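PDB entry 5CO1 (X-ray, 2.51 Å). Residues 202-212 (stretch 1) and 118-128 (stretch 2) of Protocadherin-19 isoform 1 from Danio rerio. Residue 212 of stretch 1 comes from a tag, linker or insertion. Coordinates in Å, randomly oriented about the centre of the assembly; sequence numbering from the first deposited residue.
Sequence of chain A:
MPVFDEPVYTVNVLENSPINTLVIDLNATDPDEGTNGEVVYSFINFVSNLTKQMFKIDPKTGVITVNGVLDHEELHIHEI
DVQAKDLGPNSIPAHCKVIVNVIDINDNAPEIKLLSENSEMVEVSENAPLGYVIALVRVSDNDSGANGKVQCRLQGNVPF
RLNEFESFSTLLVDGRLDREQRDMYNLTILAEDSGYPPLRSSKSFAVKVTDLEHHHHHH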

# COMPACT_ATOMS: atom_id res chain seq x y z
N SER A 202 1.94 -16.37 -4.39
CA SER A 202 2.32 -17.22 -5.49
C SER A 202 1.18 -17.50 -6.48
O SER A 202 0.01 -17.38 -6.14
CB SER A 202 3.01 -18.49 -4.98
OG SER A 202 2.14 -19.34 -4.29
N LYS A 203 1.58 -17.67 -7.74
CA LYS A 203 0.65 -17.83 -8.85
C LYS A 203 1.07 -19.04 -9.64
O LYS A 203 2.23 -19.18 -10.03
CB LYS A 203 0.69 -16.59 -9.76
CG LYS A 203 -0.22 -16.69 -10.98
CD LYS A 203 -0.69 -15.31 -11.43
CE LYS A 203 -0.83 -15.22 -12.95
NZ LYS A 203 -2.04 -15.94 -13.44
N SER A 204 0.14 -19.98 -9.77
CA SER A 204 0.32 -21.16 -10.61
C SER A 204 -0.43 -20.98 -11.91
O SER A 204 -1.58 -20.57 -11.91
CB SER A 204 -0.20 -22.40 -9.91
OG SER A 204 0.77 -22.86 -8.99
N PHE A 205 0.24 -21.27 -13.02
CA PHE A 205 -0.33 -21.02 -14.33
C PHE A 205 0.21 -21.97 -15.39
O PHE A 205 1.37 -22.40 -15.34
CB PHE A 205 -0.08 -19.58 -14.76
CG PHE A 205 1.34 -19.30 -15.12
CD1 PHE A 205 2.30 -19.16 -14.14
CD2 PHE A 205 1.73 -19.24 -16.44
CE1 PHE A 205 3.62 -18.92 -14.46
CE2 PHE A 205 3.05 -19.02 -16.78
CZ PHE A 205 4.00 -18.85 -15.79
N ALA A 206 -0.63 -22.23 -16.38
CA ALA A 206 -0.40 -23.29 -17.35
C ALA A 206 0.34 -22.74 -18.58
O ALA A 206 0.09 -21.63 -19.04
CB ALA A 206 -1.71 -23.92 -17.77
N VAL A 207 1.26 -23.55 -19.09
CA VAL A 207 1.82 -23.34 -20.42
C VAL A 207 1.48 -24.54 -21.29
O VAL A 207 1.88 -25.66 -20.97
CB VAL A 207 3.34 -23.21 -20.32
CG1 VAL A 207 3.99 -23.38 -21.68
CG2 VAL A 207 3.70 -21.88 -19.70
N LYS A 208 0.71 -24.33 -22.36
CA LYS A 208 0.49 -25.38 -23.35
C LYS A 208 1.44 -25.23 -24.54
O LYS A 208 1.64 -24.13 -25.05
CB LYS A 208 -0.99 -25.46 -23.77
CG LYS A 208 -1.42 -24.60 -24.94
CD LYS A 208 -2.50 -25.29 -25.78
CE LYS A 208 -3.79 -25.54 -25.01
NZ LYS A 208 -4.90 -25.99 -25.90
N VAL A 209 2.13 -26.32 -24.88
CA VAL A 209 3.10 -26.30 -25.99
C VAL A 209 2.43 -26.70 -27.32
O VAL A 209 1.45 -27.46 -27.34
CB VAL A 209 4.29 -27.24 -25.71
CG1 VAL A 209 5.33 -27.16 -26.83
CG2 VAL A 209 4.94 -26.87 -24.39
N THR A 210 2.92 -26.13 -28.43
CA THR A 210 2.55 -26.60 -29.77
C THR A 210 3.76 -26.73 -30.71
O THR A 210 4.91 -26.49 -30.29
CB THR A 210 1.43 -25.74 -30.43
OG1 THR A 210 0.72 -24.98 -29.44
CG2 THR A 210 0.42 -26.64 -31.18
N ASP A 211 3.48 -27.36 -31.87
CA ASP A 211 4.36 -27.42 -33.07
C ASP A 211 4.14 -26.26 -34.04
O ASP A 211 5.07 -25.84 -34.72
CB ASP A 211 4.13 -28.71 -33.85
CG ASP A 211 4.48 -29.96 -33.06
OD1 ASP A 211 5.19 -29.85 -32.04
OD2 ASP A 211 4.06 -31.06 -33.48
N LEU A 212 2.87 -25.88 -34.22
CA LEU A 212 2.53 -24.50 -34.62
C LEU A 212 1.06 -24.24 -34.28
O LEU A 212 0.37 -25.13 -33.78
CB LEU A 212 2.81 -24.26 -36.12
CG LEU A 212 3.07 -22.84 -36.65
CD1 LEU A 212 3.85 -21.95 -35.68
CD2 LEU A 212 3.80 -22.92 -37.99
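Stretch 2 118-128: NSEMVEVSENA

Stretch 2 runs alongside the long strand 202-210 in the same direction, so the two form a parallel pairing between segments far apart in sequence. Its regular part is short: residues 123-125 are a strand, and the residues before and after it are loop or turn. The axes of the two strands approach to 4.5 Å, and their N-to-C directions differ by 28° (signed crossing angle -28°). Together the stretches bury 695 Å² of surface.

Asn118 lies beyond reach of stretch 1, and its polar amide suits an exposed position. Contact begins at Ser119, whose backbone carbonyl accepts a hydrogen bond from the ammonium group of Lys203 (NZ to O, 2.9 Å). A long, flexible lysine can reach such a carbonyl in a segment that is not yet strand. Glu120 has its CA 5.2 Å from the CA of Phe205. Its carboxylate lies near the same lysine, Glu120 OE2 being 4.2 Å from Lys203 NZ, too far for a salt bridge but favourable in charge. The backbone is less well matched here: Glu120 O and Ala206 O, both acceptors, stand 3.0 Å apart without a hydrogen bond. Met121 points away from stretch 1 and makes no contact with it.

With Val122 the chain comes into line. Its carbonyl accepts a hydrogen bond from Lys208 (N to O, 3.2 Å) and also receives a CA-H...O contact from Val207 (CA to O, 3.4 Å). The buried, branched side chain packs on its counterpart, Val122 CG1 lying 4.3 Å from Val207 CG2.

Glu123 pairs with Lys208, their CA atoms 4.8 Å apart. Its CA approaches Lys208 O to 3.0 Å in a CA-H...O contact, while its charged side chain lies on the same face of the sheet as those of Lys208 and Thr210, where solvent can reach it. Val124 pairs with Val209 and turns to the other face. There its CG1 meets Val207 CG1 and Val209 CG2, each at 4.1 Å, a compact apolar group for which beta-branched valines are well suited. Its backbone serves both flanking residues of its partner, as expected of parallel strands: Val124 N gives a weak hydrogen bond to Lys208 O (3.2 Å), and Val124 O accepts one from Thr210 N (2.8 Å).

Ser125 returns to the face of Glu123 and pairs with Thr210 at a CA-CA distance of 4.5 Å. It also starts a type I turn ending at Ala128, closed by a hydrogen bond from Ala128 N to Ser125 O (3.0 Å); its hydroxyl OG accepts a weak one from Asn127 N (3.0 Å). Within the turn, Glu126 N donates a very short hydrogen bond to Thr210 O, 2.5 Å, extending the ladder past the last strand residue. The Glu126 CB packs at 4.0 Å from Val209 CG1. Asn127 brings its ND2 to 3.4 Å from Asp211 O, and Ala128, small and out of reach, leads the chain away.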

# COMPACT_ATOMS: atom_id res chain seq x y z
N ASN A 118 -4.27 -13.93 -22.02
CA ASN A 118 -4.98 -14.59 -20.92
C ASN A 118 -4.08 -14.94 -19.73
O ASN A 118 -2.88 -15.17 -19.90
CB ASN A 118 -5.65 -15.87 -21.43
CG ASN A 118 -6.89 -15.58 -22.26
OD1 ASN A 118 -7.79 -14.87 -21.82
ND2 ASN A 118 -6.93 -16.13 -23.48
N SER A 119 -4.70 -15.03 -18.56
CA SER A 119 -3.98 -15.22 -17.29
C SER A 119 -3.63 -16.69 -16.99
O SER A 119 -3.00 -16.99 -15.98
CB SER A 119 -4.79 -14.63 -16.13
OG SER A 119 -4.70 -13.21 -16.10
N GLU A 120 -4.09 -17.60 -17.85
CA GLU A 120 -3.50 -18.94 -17.96
C GLU A 120 -3.26 -19.36 -19.43
O GLU A 120 -2.21 -19.92 -19.75
CB GLU A 120 -4.36 -20.00 -17.26
CG GLU A 120 -4.53 -19.79 -15.77
CD GLU A 120 -5.65 -18.81 -15.43
OE1 GLU A 120 -6.67 -18.81 -16.15
OE2 GLU A 120 -5.52 -18.06 -14.44
N MET A 121 -4.25 -19.12 -20.29
CA MET A 121 -4.15 -19.49 -21.71
C MET A 121 -2.95 -18.82 -22.38
O MET A 121 -2.98 -17.63 -22.72
CB MET A 121 -5.46 -19.17 -22.45
CG MET A 121 -6.65 -20.05 -22.05
SD MET A 121 -7.76 -19.32 -20.82
CE MET A 121 -8.76 -20.73 -20.33
N VAL A 122 -1.88 -19.60 -22.53
CA VAL A 122 -0.52 -19.10 -22.77
C VAL A 122 0.29 -20.20 -23.46
O VAL A 122 0.68 -21.18 -22.81
CB VAL A 122 0.19 -18.78 -21.44
CG1 VAL A 122 1.68 -18.63 -21.65
CG2 VAL A 122 -0.40 -17.53 -20.82
N GLU A 123 0.53 -20.07 -24.76
CA GLU A 123 1.10 -21.18 -25.52
C GLU A 123 2.46 -20.87 -26.14
O GLU A 123 3.00 -19.78 -25.97
CB GLU A 123 0.11 -21.69 -26.58
CG GLU A 123 -0.64 -20.63 -27.38
CD GLU A 123 -1.36 -21.22 -28.60
OE1 GLU A 123 -1.34 -22.46 -28.77
OE2 GLU A 123 -1.94 -20.44 -29.38
N VAL A 124 3.03 -21.85 -26.81
CA VAL A 124 4.33 -21.67 -27.45
C VAL A 124 4.50 -22.71 -28.60
O VAL A 124 3.58 -23.49 -28.89
CB VAL A 124 5.42 -21.70 -26.35
CG1 VAL A 124 5.31 -22.96 -25.52
CG2 VAL A 124 6.82 -21.51 -26.91
N SER A 125 5.57 -22.58 -29.38
CA SER A 125 5.92 -23.63 -30.33
C SER A 125 7.19 -24.31 -29.86
O SER A 125 8.15 -23.63 -29.46
CB SER A 125 6.13 -23.07 -31.73
OG SER A 125 7.47 -23.27 -32.16
N GLU A 126 7.22 -25.64 -29.99
CA GLU A 126 8.35 -26.42 -29.51
C GLU A 126 9.64 -26.06 -30.25
O GLU A 126 10.74 -26.27 -29.74
CB GLU A 126 8.06 -27.92 -29.62
CG GLU A 126 8.12 -28.48 -31.03
CD GLU A 126 8.64 -29.91 -31.07
OE1 GLU A 126 7.84 -30.84 -30.80
OE2 GLU A 126 9.84 -30.10 -31.33
N ASN A 127 9.48 -25.44 -31.42
CA ASN A 127 10.61 -25.04 -32.26
C ASN A 127 11.27 -23.73 -31.81
O ASN A 127 12.26 -23.30 -32.41
CB ASN A 127 10.18 -24.94 -33.73
CG ASN A 127 9.74 -26.29 -34.31
OD1 ASN A 127 10.56 -27.20 -34.46
ND2 ASN A 127 8.44 -26.44 -34.58
N ALA A 128 10.76 -23.09 -30.76
CA ALA A 128 11.34 -21.83 -30.28
C ALA A 128 12.69 -22.10 -29.61
O ALA A 128 12.83 -23.07 -28.87
CB ALA A 128 10.40 -21.14 -29.32